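PDB 2H8O: geranyltranstransferase from Agrobacterium tumefaciens, which probably catalyses the condensation of geranyl diphosphate with isopentenyl diphosphate to give farnesyl diphosphate. Local coordinates for residues L74-H79 with P140-K145; A98-D103 with A232-A237. All coordinates share one frame; numbering follows the deposited sequence.

Interaction 1. Residues L74-H79 with P140-K145; sequences LEAMRH and PTVHRK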
loop_
_atom_site.group_PDB
_atom_site.type_symbol
_atom_site.label_atom_id
_atom_site.label_comp_id
_atom_site.label_asym_id
_atom_site.label_seq_id
_atom_site.Cartn_x
_atom_site.Cartn_y
_atom_site.Cartn_z
ATOM N N LEU A 74 13.405 -4.702 -8.672
ATOM C CA LEU A 74 14.044 -4.798 -7.364
ATOM C C LEU A 74 15.229 -3.833 -7.248
ATOM O O LEU A 74 15.389 -3.170 -6.252
ATOM C CB LEU A 74 14.438 -6.257 -7.098
ATOM C CG LEU A 74 14.859 -6.679 -5.703
ATOM C CD1 LEU A 74 13.784 -6.339 -4.704
ATOM C CD2 LEU A 74 15.199 -8.181 -5.677
ATOM N N GLU A 75 16.051 -3.724 -8.288
ATOM C CA GLU A 75 17.146 -2.737 -8.289
ATOM C C GLU A 75 16.623 -1.298 -8.125
ATOM O O GLU A 75 17.234 -0.488 -7.435
ATOM C CB GLU A 75 17.964 -2.872 -9.580
ATOM C CG GLU A 75 18.838 -4.110 -9.619
ATOM C CD GLU A 75 19.570 -4.283 -10.936
ATOM O OE1 GLU A 75 19.487 -3.386 -11.811
ATOM O OE2 GLU A 75 20.244 -5.339 -11.113
ATOM N N ALA A 76 15.503 -0.994 -8.775
ATOM C CA ALA A 76 14.890 0.332 -8.691
ATOM C C ALA A 76 14.411 0.624 -7.275
ATOM O O ALA A 76 14.586 1.744 -6.765
ATOM C CB ALA A 76 13.739 0.464 -9.709
ATOM N N MET A 77 13.802 -0.388 -6.641
ATOM C CA MET A 77 13.382 -0.289 -5.242
ATOM C C MET A 77 14.595 -0.017 -4.347
ATOM O O MET A 77 14.545 0.857 -3.496
ATOM C CB MET A 77 12.643 -1.553 -4.768
ATOM C CG MET A 77 11.328 -1.859 -5.517
ATOM S SD MET A 77 10.626 -3.550 -5.219
ATOM C CE MET A 77 10.129 -3.378 -3.479
ATOM N N ARG A 78 15.667 -0.790 -4.511
ATOM C CA ARG A 78 16.881 -0.571 -3.738
ATOM C C ARG A 78 17.443 0.835 -3.941
ATOM O O ARG A 78 17.902 1.477 -2.979
ATOM C CB ARG A 78 17.939 -1.594 -4.098
ATOM C CG ARG A 78 17.641 -3.026 -3.699
ATOM C CD ARG A 78 18.701 -3.950 -4.270
ATOM N NE ARG A 78 18.376 -5.351 -4.023
ATOM C CZ ARG A 78 18.630 -6.355 -4.854
ATOM N NH1 ARG A 78 18.291 -7.590 -4.509
ATOM N NH2 ARG A 78 19.244 -6.146 -6.027
ATOM N N HIS A 79 17.402 1.318 -5.182
ATOM C CA HIS A 79 17.884 2.661 -5.489
ATOM C C HIS A 79 17.047 3.695 -4.735
ATOM O O HIS A 79 17.577 4.652 -4.168
ATOM C CB HIS A 79 17.864 2.942 -6.994
ATOM C CG HIS A 79 18.601 4.194 -7.367
ATOM N ND1 HIS A 79 19.977 4.271 -7.367
ATOM C CD2 HIS A 79 18.155 5.431 -7.698
ATOM C CE1 HIS A 79 20.346 5.493 -7.712
ATOM N NE2 HIS A 79 19.259 6.214 -7.927
ATOM N N PRO A 140 21.107 10.223 -9.299
ATOM C CA PRO A 140 19.947 10.284 -10.177
ATOM C C PRO A 140 18.718 9.757 -9.445
ATOM O O PRO A 140 18.811 8.849 -8.629
ATOM C CB PRO A 140 20.316 9.356 -11.341
ATOM C CG PRO A 140 21.406 8.493 -10.805
ATOM C CD PRO A 140 22.134 9.303 -9.812
ATOM N N THR A 141 17.584 10.367 -9.718
ATOM C CA THR A 141 16.334 9.853 -9.206
ATOM C C THR A 141 15.978 8.541 -9.914
ATOM O O THR A 141 16.532 8.184 -10.936
ATOM C CB THR A 141 15.224 10.888 -9.362
ATOM O OG1 THR A 141 15.256 11.411 -10.683
ATOM C CG2 THR A 141 15.409 12.038 -8.371
ATOM N N VAL A 142 15.031 7.801 -9.346
ATOM C CA VAL A 142 14.735 6.474 -9.871
ATOM C C VAL A 142 14.275 6.531 -11.325
ATOM O O VAL A 142 14.695 5.695 -12.122
ATOM C CB VAL A 142 13.721 5.703 -8.974
ATOM C CG1 VAL A 142 13.277 4.401 -9.640
ATOM C CG2 VAL A 142 14.343 5.432 -7.620
ATOM N N HIS A 143 13.447 7.511 -11.690
ATOM C CA HIS A 143 12.935 7.572 -13.079
ATOM C C HIS A 143 14.029 7.947 -14.079
ATOM O O HIS A 143 13.936 7.599 -15.253
ATOM C CB HIS A 143 11.716 8.507 -13.241
ATOM C CG HIS A 143 11.987 9.927 -12.877
ATOM N ND1 HIS A 143 11.950 10.361 -11.572
ATOM C CD2 HIS A 143 12.318 11.010 -13.630
ATOM C CE1 HIS A 143 12.239 11.649 -11.533
ATOM N NE2 HIS A 143 12.467 12.070 -12.763
ATOM N N ARG A 144 15.058 8.635 -13.600
ATOM C CA ARG A 144 16.217 8.993 -14.434
ATOM C C ARG A 144 17.169 7.816 -14.620
ATOM O O ARG A 144 17.617 7.556 -15.737
ATOM C CB ARG A 144 16.949 10.191 -13.831
ATOM C CG ARG A 144 16.106 11.445 -13.821
ATOM C CD ARG A 144 16.131 12.140 -15.145
ATOM N NE ARG A 144 17.465 12.677 -15.391
ATOM C CZ ARG A 144 17.843 13.309 -16.498
ATOM N NH1 ARG A 144 16.983 13.501 -17.497
ATOM N NH2 ARG A 144 19.088 13.750 -16.606
ATOM N N LYS A 145 17.475 7.096 -13.547
ATOM C CA LYS A 145 18.358 5.926 -13.629
ATOM C C LYS A 145 17.705 4.728 -14.350
ATOM O O LYS A 145 18.377 3.967 -15.063
ATOM C CB LYS A 145 18.823 5.530 -12.223
ATOM C CG LYS A 145 19.774 4.345 -12.185
ATOM C CD LYS A 145 20.432 4.207 -10.823
ATOM C CE LYS A 145 21.467 3.064 -10.822
ATOM N NZ LYS A 145 22.750 3.420 -11.498
#
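His79 carries the contact between helix 71-82 and the short helix 142-145, reaching across with its imidazole. Its CG stands anti to the backbone N (chi1 -169°), and the ring turns its edge to the chain where strand 139-140 runs into helix 142-145. There NE2 donates a hydrogen bond to the carbonyl O of Pro140, 2.8 Å away and nearly straight at 167°. The acceptor sits in the plane of the imidazole, whereas the donor is tilted 25° from the plane of the carbonyl.

One face of the same ring is covered by aliphatic carbon. CD of Lys145 makes a CH-pi contact 3.5 Å from the centroid of the His79 ring, shifted toward the rim on the CE1 and ND1 side; the nearest atom is His79 CE1, 3.4 Å from Lys145 CD. The lysine chain is extended through CE; a bend at chi4 then turns Lys145 NZ, which lies 5.0 Å from His79 ND1, not in contact.

Apolar packing fills in beside it. Val142 CG2 touches the ring edge at CD2 of His79 (3.8 Å), and its other methyl, CG1, meets CB of Ala76 at 4.0 Å. Helix 148-167 backs this patch, with Thr150 against Ala76 and Ala151 against Val142, while Thr141 OG1 is hydrogen-bonded to Asp133 O.

The ring thus joins a helix of the largely helical polyprenyl synthetase fold to the hairpin of strands 135-136 and 139-140. Thr141 touches Asp126 of the first aspartate-rich motif, which in this family typically binds the magnesium ions that hold the allylic diphosphate.

Interaction 2. Residues A98-D103 with A232-A237; sequences ALLGGD and AGAIIA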
loop_
_atom_site.group_PDB
_atom_site.type_symbol
_atom_site.label_atom_id
_atom_site.label_comp_id
_atom_site.label_asym_id
_atom_site.label_seq_id
_atom_site.Cartn_x
_atom_site.Cartn_y
_atom_site.Cartn_z
ATOM N N ALA A 98 12.288 1.600 22.480
ATOM C CA ALA A 98 13.257 1.468 23.575
ATOM C C ALA A 98 12.797 2.211 24.829
ATOM O O ALA A 98 12.921 1.684 25.952
ATOM C CB ALA A 98 14.612 1.978 23.152
ATOM N N LEU A 99 12.282 3.427 24.637
ATOM C CA LEU A 99 11.779 4.232 25.744
ATOM C C LEU A 99 10.758 3.480 26.573
ATOM O O LEU A 99 10.771 3.576 27.819
ATOM C CB LEU A 99 11.150 5.533 25.244
ATOM C CG LEU A 99 10.565 6.459 26.309
ATOM C CD1 LEU A 99 11.670 7.120 27.126
ATOM C CD2 LEU A 99 9.643 7.479 25.644
ATOM N N LEU A 100 9.881 2.750 25.885
ATOM C CA LEU A 100 8.721 2.077 26.487
ATOM C C LEU A 100 8.965 0.584 26.759
ATOM O O LEU A 100 8.041 -0.136 27.139
ATOM C CB LEU A 100 7.497 2.267 25.582
ATOM C CG LEU A 100 7.113 3.730 25.320
ATOM C CD1 LEU A 100 5.930 3.915 24.349
ATOM C CD2 LEU A 100 6.813 4.402 26.654
ATOM N N GLY A 101 10.194 0.133 26.546
ATOM C CA GLY A 101 10.604 -1.230 26.860
ATOM C C GLY A 101 10.076 -2.337 25.966
ATOM O O GLY A 101 10.067 -3.513 26.378
ATOM N N GLY A 102 9.687 -1.985 24.741
ATOM C CA GLY A 102 9.198 -2.967 23.768
ATOM C C GLY A 102 10.318 -3.758 23.132
ATOM O O GLY A 102 11.493 -3.534 23.430
ATOM N N ASP A 103 9.938 -4.686 22.256
ATOM C CA ASP A 103 10.850 -5.594 21.582
ATOM C C ASP A 103 11.600 -4.844 20.479
ATOM O O ASP A 103 10.993 -4.379 19.498
ATOM C CB ASP A 103 10.042 -6.762 20.997
ATOM C CG ASP A 103 10.908 -7.861 20.439
ATOM O OD1 ASP A 103 11.726 -7.586 19.542
ATOM O OD2 ASP A 103 10.783 -9.010 20.913
ATOM N N ALA A 232 3.924 4.550 17.124
ATOM C CA ALA A 232 4.192 3.135 16.870
ATOM C C ALA A 232 4.927 2.446 18.010
ATOM O O ALA A 232 4.701 1.263 18.267
ATOM C CB ALA A 232 4.976 2.966 15.575
ATOM N N GLY A 233 5.827 3.163 18.676
ATOM C CA GLY A 233 6.560 2.572 19.786
ATOM C C GLY A 233 5.633 2.120 20.900
ATOM O O GLY A 233 5.802 1.032 21.473
ATOM N N ALA A 234 4.650 2.966 21.216
ATOM C CA ALA A 234 3.621 2.644 22.200
ATOM C C ALA A 234 2.755 1.464 21.749
ATOM O O ALA A 234 2.454 0.573 22.544
ATOM C CB ALA A 234 2.756 3.864 22.483
ATOM N N ILE A 235 2.377 1.429 20.473
ATOM C CA ILE A 235 1.599 0.297 19.962
ATOM C C ILE A 235 2.401 -1.016 20.063
ATOM O O ILE A 235 1.904 -2.051 20.529
ATOM C CB ILE A 235 1.158 0.533 18.503
ATOM C CG1 ILE A 235 0.221 1.731 18.441
ATOM C CG2 ILE A 235 0.479 -0.713 17.955
ATOM C CD1 ILE A 235 -0.155 2.088 17.035
ATOM N N ILE A 236 3.658 -0.962 19.649
ATOM C CA ILE A 236 4.547 -2.121 19.688
ATOM C C ILE A 236 4.780 -2.579 21.141
ATOM O O ILE A 236 4.836 -3.764 21.411
ATOM C CB ILE A 236 5.889 -1.768 19.032
ATOM C CG1 ILE A 236 5.711 -1.592 17.505
ATOM C CG2 ILE A 236 6.964 -2.827 19.370
ATOM C CD1 ILE A 236 6.884 -0.860 16.806
ATOM N N ALA A 237 4.940 -1.625 22.049
ATOM C CA ALA A 237 5.249 -1.937 23.458
ATOM C C ALA A 237 4.016 -2.429 24.218
ATOM O O ALA A 237 4.143 -2.935 25.347
ATOM C CB ALA A 237 5.852 -0.733 24.148
HETATM O O HOH W 1 7.077 -5.482 21.865
#
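The carbonyl O of Ile236, near the end of helix 211-237, is gripped by a water at 2.9 Å and by Arg177 NH1. The same water accepts a hydrogen bond from the backbone N of Asp103, 3.0 Å away, and so bridges the two segments, which make no direct hydrogen bond. The side chain of Asp103 is engaged elsewhere: its OD1 caps the next helix, 104-125, by bonding to Ala106 N and more weakly to Glu105 N.

Helix 88-99 ends in a Schellman motif, shortly before that N-cap. Gly101, with a positive phi of 72°, is its C-prime residue; its N bonds to Ala98 O, and Gly102 N bonds to Val97 O. In this largely helical polyprenyl synthetase fold, the tight connection between helices 88-99 and 104-125 is laid across the last turns of helix 211-237.

Gly102 has no side chain to hold the backbones apart, and its CA lies 4.1 Å from CA of Ala237. CB of Ala237 meets CB of Leu100 at 3.7 Å. Farther out, Leu100 CD1, anti to CA (chi2 177°), comes against the backbone of Ala234. The approach is tight, 3.4 Å from Leu100 CD1 to Ala234 CA, and CD1 also lies 3.7 Å from CB of Ala234. On the flank toward Asp103, CG2 of Ile236 comes within 4.3 Å of Asp103 O.

From the N terminus, the chain passes through 74-79 in helix 71-82 and then, one helix later, through 98-103 at the end of helix 88-99. It returns to the first site at 140-145, closing a loop of 60 residues in interaction 1, and reaches 232-237 much later, closing 128 residues in interaction 2. The segments alternate, so the two closures cross rather than nest. Their centres are 33 Å apart, on opposite sides of the chain's centre, and their nearest atoms are about 21 Å apart. Interaction 1 ties helix 71-82 to the hairpin and helix 142-145; interaction 2 joins the 88-99 to 104-125 connection to helix 211-237.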